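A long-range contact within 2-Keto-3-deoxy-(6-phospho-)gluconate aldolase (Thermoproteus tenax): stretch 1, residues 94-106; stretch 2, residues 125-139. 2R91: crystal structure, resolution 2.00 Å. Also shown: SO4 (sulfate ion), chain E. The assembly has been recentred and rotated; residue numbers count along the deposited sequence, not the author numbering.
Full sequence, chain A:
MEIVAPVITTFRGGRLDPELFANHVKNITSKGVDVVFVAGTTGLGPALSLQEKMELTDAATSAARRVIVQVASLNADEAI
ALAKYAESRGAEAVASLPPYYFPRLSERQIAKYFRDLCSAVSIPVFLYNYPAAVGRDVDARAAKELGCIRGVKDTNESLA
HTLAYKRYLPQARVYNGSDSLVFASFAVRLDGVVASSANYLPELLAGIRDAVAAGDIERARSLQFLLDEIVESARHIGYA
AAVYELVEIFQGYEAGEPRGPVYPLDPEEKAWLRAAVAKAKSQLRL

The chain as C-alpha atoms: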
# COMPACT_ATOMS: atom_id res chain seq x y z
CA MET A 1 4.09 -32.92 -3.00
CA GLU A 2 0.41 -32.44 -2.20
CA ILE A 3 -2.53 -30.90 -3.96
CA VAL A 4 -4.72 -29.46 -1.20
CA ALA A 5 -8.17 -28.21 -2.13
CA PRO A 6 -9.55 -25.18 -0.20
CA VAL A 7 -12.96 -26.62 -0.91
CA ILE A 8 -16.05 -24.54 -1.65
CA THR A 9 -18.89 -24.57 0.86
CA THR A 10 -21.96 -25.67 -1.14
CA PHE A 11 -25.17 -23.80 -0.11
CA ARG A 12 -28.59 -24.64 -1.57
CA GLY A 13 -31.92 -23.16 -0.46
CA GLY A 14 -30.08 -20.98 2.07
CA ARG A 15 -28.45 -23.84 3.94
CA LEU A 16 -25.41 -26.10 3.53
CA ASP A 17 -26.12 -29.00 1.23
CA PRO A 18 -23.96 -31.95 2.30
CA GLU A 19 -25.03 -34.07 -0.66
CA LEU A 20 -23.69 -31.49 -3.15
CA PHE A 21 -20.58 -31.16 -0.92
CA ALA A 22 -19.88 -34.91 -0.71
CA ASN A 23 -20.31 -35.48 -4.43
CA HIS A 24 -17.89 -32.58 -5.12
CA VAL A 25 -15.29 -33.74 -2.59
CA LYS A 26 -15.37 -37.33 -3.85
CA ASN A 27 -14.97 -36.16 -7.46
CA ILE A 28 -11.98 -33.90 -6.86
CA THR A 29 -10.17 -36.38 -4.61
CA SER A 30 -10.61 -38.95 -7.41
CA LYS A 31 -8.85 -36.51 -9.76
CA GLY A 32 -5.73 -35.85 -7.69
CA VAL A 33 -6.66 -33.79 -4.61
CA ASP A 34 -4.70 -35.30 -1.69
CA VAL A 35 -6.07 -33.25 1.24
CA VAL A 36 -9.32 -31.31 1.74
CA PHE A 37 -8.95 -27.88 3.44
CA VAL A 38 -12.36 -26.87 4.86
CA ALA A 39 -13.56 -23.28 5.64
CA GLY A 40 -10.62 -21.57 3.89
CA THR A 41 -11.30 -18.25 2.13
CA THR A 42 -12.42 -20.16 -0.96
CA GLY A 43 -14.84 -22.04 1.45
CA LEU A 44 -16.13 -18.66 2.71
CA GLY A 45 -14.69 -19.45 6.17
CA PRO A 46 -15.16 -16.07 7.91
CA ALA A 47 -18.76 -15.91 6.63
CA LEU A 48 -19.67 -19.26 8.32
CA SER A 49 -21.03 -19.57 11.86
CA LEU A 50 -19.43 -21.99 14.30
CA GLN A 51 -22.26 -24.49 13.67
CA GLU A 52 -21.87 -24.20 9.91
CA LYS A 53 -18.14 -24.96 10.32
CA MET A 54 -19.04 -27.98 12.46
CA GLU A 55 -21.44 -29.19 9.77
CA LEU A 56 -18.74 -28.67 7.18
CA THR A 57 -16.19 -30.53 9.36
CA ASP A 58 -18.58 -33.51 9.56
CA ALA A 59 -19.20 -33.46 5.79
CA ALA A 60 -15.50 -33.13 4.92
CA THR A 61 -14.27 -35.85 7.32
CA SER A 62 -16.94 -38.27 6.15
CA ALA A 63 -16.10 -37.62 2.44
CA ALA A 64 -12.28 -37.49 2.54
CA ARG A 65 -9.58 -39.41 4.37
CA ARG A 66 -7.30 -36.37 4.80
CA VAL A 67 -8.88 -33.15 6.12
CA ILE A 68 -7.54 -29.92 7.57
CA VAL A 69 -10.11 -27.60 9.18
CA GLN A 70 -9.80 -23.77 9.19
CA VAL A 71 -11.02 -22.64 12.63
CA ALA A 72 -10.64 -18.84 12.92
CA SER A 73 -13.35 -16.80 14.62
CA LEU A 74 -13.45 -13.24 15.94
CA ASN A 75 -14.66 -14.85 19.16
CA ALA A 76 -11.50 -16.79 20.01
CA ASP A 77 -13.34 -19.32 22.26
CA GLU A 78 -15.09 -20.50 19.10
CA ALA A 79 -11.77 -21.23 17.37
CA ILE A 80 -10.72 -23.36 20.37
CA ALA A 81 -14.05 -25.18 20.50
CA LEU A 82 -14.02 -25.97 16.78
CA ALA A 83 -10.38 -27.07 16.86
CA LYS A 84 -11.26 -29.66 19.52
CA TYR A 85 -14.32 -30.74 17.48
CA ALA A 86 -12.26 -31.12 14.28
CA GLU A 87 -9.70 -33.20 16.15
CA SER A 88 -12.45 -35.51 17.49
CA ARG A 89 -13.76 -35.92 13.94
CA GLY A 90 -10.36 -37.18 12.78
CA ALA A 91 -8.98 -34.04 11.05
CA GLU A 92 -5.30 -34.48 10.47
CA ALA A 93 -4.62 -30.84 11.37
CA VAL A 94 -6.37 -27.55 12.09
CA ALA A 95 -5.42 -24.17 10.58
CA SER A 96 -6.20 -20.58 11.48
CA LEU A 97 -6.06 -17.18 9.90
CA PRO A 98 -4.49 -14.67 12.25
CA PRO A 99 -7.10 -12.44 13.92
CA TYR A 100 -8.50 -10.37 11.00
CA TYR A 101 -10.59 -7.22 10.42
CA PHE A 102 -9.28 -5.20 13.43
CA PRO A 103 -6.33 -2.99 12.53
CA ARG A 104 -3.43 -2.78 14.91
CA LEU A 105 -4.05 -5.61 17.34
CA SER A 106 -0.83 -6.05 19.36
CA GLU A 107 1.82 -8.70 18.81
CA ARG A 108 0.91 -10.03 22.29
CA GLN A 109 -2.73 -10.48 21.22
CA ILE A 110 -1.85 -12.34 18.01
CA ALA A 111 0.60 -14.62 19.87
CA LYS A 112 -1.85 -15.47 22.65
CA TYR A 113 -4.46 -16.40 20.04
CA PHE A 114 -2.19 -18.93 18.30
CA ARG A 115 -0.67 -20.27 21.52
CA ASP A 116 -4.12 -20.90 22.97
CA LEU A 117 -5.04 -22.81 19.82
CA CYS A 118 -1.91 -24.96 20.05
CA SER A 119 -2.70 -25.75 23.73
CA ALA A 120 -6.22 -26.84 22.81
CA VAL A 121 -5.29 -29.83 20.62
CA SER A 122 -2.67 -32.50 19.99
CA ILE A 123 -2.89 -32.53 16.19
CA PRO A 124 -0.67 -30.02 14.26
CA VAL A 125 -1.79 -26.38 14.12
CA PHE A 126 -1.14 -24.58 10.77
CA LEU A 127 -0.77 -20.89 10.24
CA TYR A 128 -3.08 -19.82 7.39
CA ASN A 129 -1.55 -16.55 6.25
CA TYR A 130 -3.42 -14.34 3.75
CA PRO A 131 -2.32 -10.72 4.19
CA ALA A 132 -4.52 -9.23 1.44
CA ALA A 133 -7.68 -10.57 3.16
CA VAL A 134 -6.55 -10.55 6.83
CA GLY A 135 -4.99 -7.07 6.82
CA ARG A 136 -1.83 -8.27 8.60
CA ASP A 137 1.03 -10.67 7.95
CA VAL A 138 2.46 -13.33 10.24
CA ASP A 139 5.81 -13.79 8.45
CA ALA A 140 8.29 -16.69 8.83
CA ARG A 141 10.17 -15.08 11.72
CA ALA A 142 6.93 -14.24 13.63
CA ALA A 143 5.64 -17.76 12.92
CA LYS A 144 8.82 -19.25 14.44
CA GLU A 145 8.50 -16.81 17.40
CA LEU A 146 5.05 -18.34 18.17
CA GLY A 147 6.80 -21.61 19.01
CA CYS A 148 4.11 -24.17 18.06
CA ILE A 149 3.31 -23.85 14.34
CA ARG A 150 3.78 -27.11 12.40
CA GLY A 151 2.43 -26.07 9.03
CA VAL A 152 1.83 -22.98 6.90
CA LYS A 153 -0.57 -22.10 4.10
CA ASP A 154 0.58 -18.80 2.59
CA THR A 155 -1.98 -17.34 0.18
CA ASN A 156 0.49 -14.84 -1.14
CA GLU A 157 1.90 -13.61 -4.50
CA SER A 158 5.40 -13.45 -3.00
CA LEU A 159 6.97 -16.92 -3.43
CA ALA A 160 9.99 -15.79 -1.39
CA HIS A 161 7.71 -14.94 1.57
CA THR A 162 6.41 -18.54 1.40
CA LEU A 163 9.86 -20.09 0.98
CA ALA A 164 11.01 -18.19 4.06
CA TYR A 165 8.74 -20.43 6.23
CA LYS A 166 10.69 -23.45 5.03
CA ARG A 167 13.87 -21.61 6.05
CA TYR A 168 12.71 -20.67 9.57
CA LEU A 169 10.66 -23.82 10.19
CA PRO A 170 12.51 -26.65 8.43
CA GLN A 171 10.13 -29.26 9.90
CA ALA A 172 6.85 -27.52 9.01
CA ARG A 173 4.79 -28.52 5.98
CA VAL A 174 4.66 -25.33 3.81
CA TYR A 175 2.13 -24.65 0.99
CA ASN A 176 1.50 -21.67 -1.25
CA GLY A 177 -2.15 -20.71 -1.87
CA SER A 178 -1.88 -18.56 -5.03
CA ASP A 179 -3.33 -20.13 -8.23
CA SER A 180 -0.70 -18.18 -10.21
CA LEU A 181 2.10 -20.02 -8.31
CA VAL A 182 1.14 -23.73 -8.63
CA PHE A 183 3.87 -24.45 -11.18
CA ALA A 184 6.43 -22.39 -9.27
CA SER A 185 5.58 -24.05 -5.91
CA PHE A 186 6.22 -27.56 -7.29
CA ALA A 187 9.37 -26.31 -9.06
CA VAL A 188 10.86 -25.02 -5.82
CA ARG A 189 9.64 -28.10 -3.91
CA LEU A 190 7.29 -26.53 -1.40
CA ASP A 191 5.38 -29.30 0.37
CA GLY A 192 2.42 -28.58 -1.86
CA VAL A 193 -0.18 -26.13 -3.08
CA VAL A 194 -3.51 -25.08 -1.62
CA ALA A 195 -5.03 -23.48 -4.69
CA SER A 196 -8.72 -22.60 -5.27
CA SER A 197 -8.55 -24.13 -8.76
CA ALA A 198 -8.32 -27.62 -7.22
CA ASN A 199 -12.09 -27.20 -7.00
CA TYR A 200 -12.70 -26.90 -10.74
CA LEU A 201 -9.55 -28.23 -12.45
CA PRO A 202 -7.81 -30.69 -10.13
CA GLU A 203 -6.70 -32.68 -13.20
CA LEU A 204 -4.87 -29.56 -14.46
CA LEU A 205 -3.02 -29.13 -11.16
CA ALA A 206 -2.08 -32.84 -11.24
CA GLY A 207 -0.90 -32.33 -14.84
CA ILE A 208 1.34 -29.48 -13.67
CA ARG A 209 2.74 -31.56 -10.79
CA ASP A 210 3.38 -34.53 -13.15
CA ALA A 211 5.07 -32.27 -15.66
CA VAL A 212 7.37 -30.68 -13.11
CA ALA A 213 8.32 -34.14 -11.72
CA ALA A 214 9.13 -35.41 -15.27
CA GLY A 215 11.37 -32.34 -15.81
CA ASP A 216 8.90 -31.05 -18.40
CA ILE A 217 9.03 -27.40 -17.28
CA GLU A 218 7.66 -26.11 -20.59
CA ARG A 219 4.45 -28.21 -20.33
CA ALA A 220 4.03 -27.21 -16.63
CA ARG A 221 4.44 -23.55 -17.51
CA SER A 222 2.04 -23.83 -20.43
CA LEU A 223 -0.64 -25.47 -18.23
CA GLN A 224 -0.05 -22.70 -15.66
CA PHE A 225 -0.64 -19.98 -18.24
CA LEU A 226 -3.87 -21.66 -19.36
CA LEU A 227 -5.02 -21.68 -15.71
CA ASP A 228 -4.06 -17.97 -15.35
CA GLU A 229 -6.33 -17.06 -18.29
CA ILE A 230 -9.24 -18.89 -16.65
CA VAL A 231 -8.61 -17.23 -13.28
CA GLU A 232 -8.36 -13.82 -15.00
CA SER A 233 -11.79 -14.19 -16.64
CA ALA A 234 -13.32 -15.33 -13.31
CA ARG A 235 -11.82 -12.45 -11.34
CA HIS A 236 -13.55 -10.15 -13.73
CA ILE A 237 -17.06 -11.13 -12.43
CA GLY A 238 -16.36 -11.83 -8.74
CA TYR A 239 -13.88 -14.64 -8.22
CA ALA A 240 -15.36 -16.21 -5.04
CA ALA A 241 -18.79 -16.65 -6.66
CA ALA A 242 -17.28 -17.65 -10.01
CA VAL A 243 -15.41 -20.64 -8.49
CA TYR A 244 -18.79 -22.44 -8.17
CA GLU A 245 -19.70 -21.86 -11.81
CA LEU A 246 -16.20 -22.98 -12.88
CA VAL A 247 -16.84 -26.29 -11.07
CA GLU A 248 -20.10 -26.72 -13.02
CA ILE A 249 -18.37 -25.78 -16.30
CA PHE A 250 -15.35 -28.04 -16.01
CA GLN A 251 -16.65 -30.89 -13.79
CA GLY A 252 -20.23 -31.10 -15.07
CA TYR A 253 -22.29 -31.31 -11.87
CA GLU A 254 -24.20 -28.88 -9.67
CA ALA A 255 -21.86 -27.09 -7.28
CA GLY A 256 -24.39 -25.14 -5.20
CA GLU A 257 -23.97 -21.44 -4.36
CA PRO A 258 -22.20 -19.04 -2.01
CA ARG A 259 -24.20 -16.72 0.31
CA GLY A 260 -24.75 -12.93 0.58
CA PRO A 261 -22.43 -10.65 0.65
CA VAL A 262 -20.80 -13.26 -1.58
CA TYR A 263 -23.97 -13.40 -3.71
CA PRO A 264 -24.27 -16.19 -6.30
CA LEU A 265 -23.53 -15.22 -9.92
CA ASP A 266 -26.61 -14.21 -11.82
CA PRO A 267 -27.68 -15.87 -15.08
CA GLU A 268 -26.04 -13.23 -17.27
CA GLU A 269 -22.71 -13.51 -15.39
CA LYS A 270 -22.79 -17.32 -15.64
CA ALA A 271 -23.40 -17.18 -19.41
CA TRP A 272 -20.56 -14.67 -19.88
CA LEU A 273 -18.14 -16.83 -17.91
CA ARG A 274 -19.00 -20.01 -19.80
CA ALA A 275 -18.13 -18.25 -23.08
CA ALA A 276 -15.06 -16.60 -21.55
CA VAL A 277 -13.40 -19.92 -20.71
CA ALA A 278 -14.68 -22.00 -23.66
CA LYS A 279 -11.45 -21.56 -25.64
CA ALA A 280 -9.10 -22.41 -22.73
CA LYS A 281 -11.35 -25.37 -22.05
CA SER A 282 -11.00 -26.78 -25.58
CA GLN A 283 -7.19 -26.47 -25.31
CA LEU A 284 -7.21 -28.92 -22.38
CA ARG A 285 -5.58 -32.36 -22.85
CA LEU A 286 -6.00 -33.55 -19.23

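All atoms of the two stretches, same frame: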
# COMPACT_ATOMS: atom_id res chain seq x y z
N VAL A 94 -5.49 -28.73 12.21
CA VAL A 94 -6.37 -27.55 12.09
C VAL A 94 -5.51 -26.37 11.63
O VAL A 94 -4.30 -26.38 11.83
CB VAL A 94 -7.04 -27.16 13.43
CG1 VAL A 94 -8.08 -28.26 13.84
CG2 VAL A 94 -5.99 -26.97 14.52
N ALA A 95 -6.14 -25.37 11.01
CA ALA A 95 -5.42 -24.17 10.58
C ALA A 95 -6.17 -22.97 11.08
O ALA A 95 -7.37 -23.05 11.34
CB ALA A 95 -5.32 -24.13 9.05
N SER A 96 -5.49 -21.84 11.21
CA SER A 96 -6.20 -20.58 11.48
C SER A 96 -5.57 -19.39 10.77
O SER A 96 -4.34 -19.23 10.75
CB SER A 96 -6.28 -20.27 13.01
OG SER A 96 -7.15 -19.15 13.21
N LEU A 97 -6.43 -18.55 10.20
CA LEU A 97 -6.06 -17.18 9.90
C LEU A 97 -5.59 -16.56 11.20
O LEU A 97 -6.06 -16.94 12.28
CB LEU A 97 -7.30 -16.42 9.41
CG LEU A 97 -7.93 -16.87 8.08
CD1 LEU A 97 -9.34 -16.31 7.89
CD2 LEU A 97 -7.04 -16.41 6.88
N PRO A 98 -4.70 -15.54 11.10
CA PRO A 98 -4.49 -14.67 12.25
C PRO A 98 -5.79 -13.87 12.50
O PRO A 98 -6.59 -13.70 11.59
CB PRO A 98 -3.42 -13.67 11.76
CG PRO A 98 -2.78 -14.33 10.50
CD PRO A 98 -3.92 -15.14 9.91
N PRO A 99 -5.96 -13.35 13.71
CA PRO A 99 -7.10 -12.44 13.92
C PRO A 99 -7.16 -11.40 12.78
O PRO A 99 -6.14 -10.77 12.48
CB PRO A 99 -6.75 -11.76 15.26
CG PRO A 99 -6.05 -12.95 16.06
CD PRO A 99 -5.17 -13.58 14.94
N TYR A 100 -8.32 -11.26 12.15
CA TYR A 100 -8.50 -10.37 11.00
C TYR A 100 -9.48 -9.22 11.33
O TYR A 100 -9.89 -9.04 12.49
CB TYR A 100 -8.99 -11.19 9.79
CG TYR A 100 -10.17 -12.13 10.11
CD1 TYR A 100 -11.49 -11.69 9.95
CD2 TYR A 100 -9.96 -13.44 10.53
CE1 TYR A 100 -12.58 -12.54 10.24
CE2 TYR A 100 -11.04 -14.29 10.82
CZ TYR A 100 -12.34 -13.82 10.67
OH TYR A 100 -13.40 -14.65 10.93
N TYR A 101 -9.79 -8.43 10.31
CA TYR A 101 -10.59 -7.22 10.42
C TYR A 101 -9.95 -6.05 11.25
O TYR A 101 -9.66 -4.99 10.71
CB TYR A 101 -12.05 -7.50 10.93
CG TYR A 101 -12.78 -6.20 10.91
CD1 TYR A 101 -13.21 -5.66 9.70
CD2 TYR A 101 -12.93 -5.44 12.08
CE1 TYR A 101 -13.82 -4.40 9.64
CE2 TYR A 101 -13.50 -4.15 12.03
CZ TYR A 101 -13.97 -3.67 10.81
OH TYR A 101 -14.52 -2.42 10.70
N PHE A 102 -9.74 -6.27 12.55
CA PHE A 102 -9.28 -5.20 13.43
C PHE A 102 -7.87 -4.77 13.12
O PHE A 102 -6.97 -5.59 13.11
CB PHE A 102 -9.39 -5.65 14.90
CG PHE A 102 -10.82 -5.95 15.32
CD1 PHE A 102 -11.70 -4.92 15.63
CD2 PHE A 102 -11.29 -7.26 15.36
CE1 PHE A 102 -13.04 -5.20 15.98
CE2 PHE A 102 -12.60 -7.55 15.69
CZ PHE A 102 -13.48 -6.52 16.02
N PRO A 103 -7.68 -3.48 12.82
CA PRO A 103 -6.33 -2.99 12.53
C PRO A 103 -5.56 -2.85 13.83
O PRO A 103 -6.13 -2.55 14.88
CB PRO A 103 -6.57 -1.59 11.90
CG PRO A 103 -8.05 -1.51 11.62
CD PRO A 103 -8.70 -2.43 12.65
N ARG A 104 -4.27 -3.11 13.78
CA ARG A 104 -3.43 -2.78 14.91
C ARG A 104 -3.78 -3.48 16.23
O ARG A 104 -3.69 -2.88 17.30
CB ARG A 104 -3.40 -1.25 15.10
CG ARG A 104 -2.68 -0.50 13.96
CD ARG A 104 -2.68 1.02 14.24
NE ARG A 104 -4.06 1.52 14.32
CZ ARG A 104 -4.54 2.52 13.59
NH1 ARG A 104 -3.76 3.18 12.74
NH2 ARG A 104 -5.81 2.88 13.74
N LEU A 105 -4.15 -4.76 16.17
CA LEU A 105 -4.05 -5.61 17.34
C LEU A 105 -2.56 -5.67 17.70
O LEU A 105 -1.71 -5.39 16.85
CB LEU A 105 -4.60 -7.00 17.02
CG LEU A 105 -6.10 -7.03 16.62
CD1 LEU A 105 -6.55 -8.43 16.34
CD2 LEU A 105 -6.98 -6.43 17.70
N SER A 106 -2.23 -6.00 18.94
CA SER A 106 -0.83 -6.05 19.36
C SER A 106 -0.20 -7.39 19.02
O SER A 106 -0.90 -8.39 18.83
CB SER A 106 -0.71 -5.78 20.87
OG SER A 106 -1.18 -6.89 21.60
N VAL A 125 -1.12 -27.64 14.44
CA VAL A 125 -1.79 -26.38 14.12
C VAL A 125 -1.01 -25.66 13.00
O VAL A 125 0.20 -25.47 13.10
CB VAL A 125 -1.86 -25.48 15.37
CG1 VAL A 125 -2.35 -24.06 15.01
CG2 VAL A 125 -2.79 -26.12 16.43
N PHE A 126 -1.73 -25.29 11.93
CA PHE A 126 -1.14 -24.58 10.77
C PHE A 126 -1.45 -23.11 10.86
O PHE A 126 -2.58 -22.71 11.22
CB PHE A 126 -1.77 -25.07 9.45
CG PHE A 126 -1.20 -26.37 8.93
CD1 PHE A 126 -0.92 -27.43 9.78
CD2 PHE A 126 -0.97 -26.52 7.58
CE1 PHE A 126 -0.41 -28.63 9.27
CE2 PHE A 126 -0.46 -27.73 7.06
CZ PHE A 126 -0.19 -28.77 7.89
N LEU A 127 -0.47 -22.28 10.50
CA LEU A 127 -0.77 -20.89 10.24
C LEU A 127 -1.36 -20.79 8.82
O LEU A 127 -0.81 -21.35 7.88
CB LEU A 127 0.50 -20.04 10.39
CG LEU A 127 0.44 -18.65 9.72
CD1 LEU A 127 -0.51 -17.66 10.41
CD2 LEU A 127 1.88 -18.08 9.59
N TYR A 128 -2.50 -20.13 8.69
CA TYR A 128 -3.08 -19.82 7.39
C TYR A 128 -2.94 -18.31 7.22
O TYR A 128 -3.71 -17.52 7.80
CB TYR A 128 -4.55 -20.29 7.31
CG TYR A 128 -5.35 -19.86 6.08
CD1 TYR A 128 -4.73 -19.58 4.83
CD2 TYR A 128 -6.74 -19.79 6.14
CE1 TYR A 128 -5.50 -19.19 3.73
CE2 TYR A 128 -7.50 -19.40 5.06
CZ TYR A 128 -6.90 -19.12 3.85
OH TYR A 128 -7.71 -18.75 2.81
N ASN A 129 -1.94 -17.93 6.43
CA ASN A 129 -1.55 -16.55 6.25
C ASN A 129 -2.13 -16.05 4.92
O ASN A 129 -2.05 -16.74 3.90
CB ASN A 129 0.00 -16.47 6.28
CG ASN A 129 0.54 -15.04 6.35
OD1 ASN A 129 1.26 -14.58 5.45
ND2 ASN A 129 0.23 -14.36 7.43
N TYR A 130 -2.77 -14.88 4.93
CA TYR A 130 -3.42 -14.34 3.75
C TYR A 130 -3.50 -12.83 3.93
O TYR A 130 -4.57 -12.27 4.20
CB TYR A 130 -4.82 -14.96 3.57
CG TYR A 130 -5.48 -14.70 2.24
CD1 TYR A 130 -4.99 -13.73 1.35
CD2 TYR A 130 -6.63 -15.40 1.87
CE1 TYR A 130 -5.63 -13.47 0.13
CE2 TYR A 130 -7.25 -15.17 0.66
CZ TYR A 130 -6.76 -14.20 -0.19
OH TYR A 130 -7.37 -13.99 -1.39
N PRO A 131 -2.35 -12.16 3.82
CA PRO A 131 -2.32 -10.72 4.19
C PRO A 131 -3.29 -9.81 3.46
O PRO A 131 -3.83 -8.90 4.09
CB PRO A 131 -0.86 -10.29 3.96
CG PRO A 131 -0.08 -11.57 3.90
CD PRO A 131 -1.01 -12.70 3.49
N ALA A 132 -3.55 -10.06 2.17
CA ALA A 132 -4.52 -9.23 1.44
C ALA A 132 -5.95 -9.27 2.03
O ALA A 132 -6.69 -8.30 1.91
CB ALA A 132 -4.58 -9.63 -0.04
N ALA A 133 -6.34 -10.42 2.60
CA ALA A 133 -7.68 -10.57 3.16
C ALA A 133 -7.67 -10.22 4.65
O ALA A 133 -8.54 -9.51 5.14
CB ALA A 133 -8.18 -12.03 2.95
N VAL A 134 -6.63 -10.67 5.36
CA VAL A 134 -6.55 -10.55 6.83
C VAL A 134 -6.21 -9.12 7.30
O VAL A 134 -6.69 -8.65 8.35
CB VAL A 134 -5.52 -11.57 7.35
CG1 VAL A 134 -5.14 -11.36 8.82
CG2 VAL A 134 -6.04 -12.99 7.08
N GLY A 135 -5.39 -8.43 6.50
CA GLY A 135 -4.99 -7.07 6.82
C GLY A 135 -3.72 -7.01 7.65
O GLY A 135 -3.30 -5.95 8.07
N ARG A 136 -3.15 -8.18 7.94
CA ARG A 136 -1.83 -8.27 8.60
C ARG A 136 -1.13 -9.51 8.09
O ARG A 136 -1.75 -10.43 7.55
CB ARG A 136 -1.91 -8.31 10.16
CG ARG A 136 -2.85 -9.39 10.76
CD ARG A 136 -2.90 -9.37 12.30
NE ARG A 136 -3.12 -8.01 12.80
CZ ARG A 136 -4.29 -7.39 12.88
NH1 ARG A 136 -5.45 -8.03 12.58
NH2 ARG A 136 -4.30 -6.12 13.29
N ASP A 137 0.16 -9.56 8.34
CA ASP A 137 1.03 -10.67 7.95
C ASP A 137 1.63 -11.29 9.20
O ASP A 137 2.09 -10.57 10.09
CB ASP A 137 2.18 -10.09 7.08
CG ASP A 137 3.12 -11.16 6.51
OD1 ASP A 137 2.69 -12.29 6.27
OD2 ASP A 137 4.31 -10.84 6.32
N VAL A 138 1.65 -12.62 9.27
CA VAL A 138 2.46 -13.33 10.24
C VAL A 138 3.58 -14.02 9.45
O VAL A 138 3.38 -15.11 8.89
CB VAL A 138 1.63 -14.33 11.06
CG1 VAL A 138 2.52 -15.11 12.03
CG2 VAL A 138 0.53 -13.54 11.87
N ASP A 139 4.73 -13.34 9.36
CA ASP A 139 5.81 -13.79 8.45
C ASP A 139 6.58 -14.97 9.07
O ASP A 139 6.25 -15.41 10.17
CB ASP A 139 6.70 -12.62 7.95
CG ASP A 139 7.61 -12.01 9.04
OD1 ASP A 139 7.64 -12.52 10.17
OD2 ASP A 139 8.31 -11.02 8.74
S SO4 E . -7.83 -19.84 -0.27
O1 SO4 E . -6.82 -19.13 0.55
O2 SO4 E . -7.03 -20.72 -1.16
O3 SO4 E . -8.91 -20.51 0.43
O4 SO4 E . -8.59 -18.90 -1.14
O HOH W 1 -6.48 -6.52 10.01

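Stretch 1 enters as a strand and pairs in parallel with strand 125-129. Val94 O accepts a hydrogen bond from Phe126 N at 2.8 Å. On the face shared by Val94 and Val125, the branched side chains meet, CG2 of Val94 lying 3.8 Å from CG2 of Val125. Ala95 points to the other face, with its CB 3.7 Å from Phe126 CB. Its small side chain fits the close pairing there, where the CA atoms of Ala95 and Phe126 are 4.3 Å apart. Ser96 continues the ladder: Ser96 N donates to Phe126 O at 3.0 Å, and Tyr128 N donates to Ser96 O at 2.9 Å. Its hydroxyl is satisfied locally, Ser96 OG donating to Leu97 O at 2.6 Å.

Leu97 ends the pairing and begins an apolar cluster. Its CD2 sits over one face of the Tyr128 ring, 3.8 Å from the centroid, in a CH-pi contact. The same CD2 is 3.6 Å from Val134 CG2. Tyr128 OH donates a very short hydrogen bond, 2.5 Å, to SO4 O1; the sulfate probably comes from the crystallisation liquor.

Pro98 is buried and points toward stretch 2. Its ring packs on aliphatic groups, with Pro98 CG 3.7 Å from Val138 CG2 and 4.0 Å from Leu127 CD1.

Beyond the strand, Arg136 clasps the loop. Its NH1 donates to Pro99 O at 2.8 Å. Tyr100 adds its CB, 4.0 Å from Val134 CG1. Arg136 NH1 also donates to Phe102 O at 2.9 Å, while Arg136 NH2 donates to Phe102 O at 2.7 Å. The guanidinium thus serves two backbone carbonyls that lie at its edge. A water donates to both Phe102 O (3.3 Å) and Val134 O (2.7 Å). Leu105 closes the contact, its CB over one guanidinium face, 3.8 Å from Arg136 NH2.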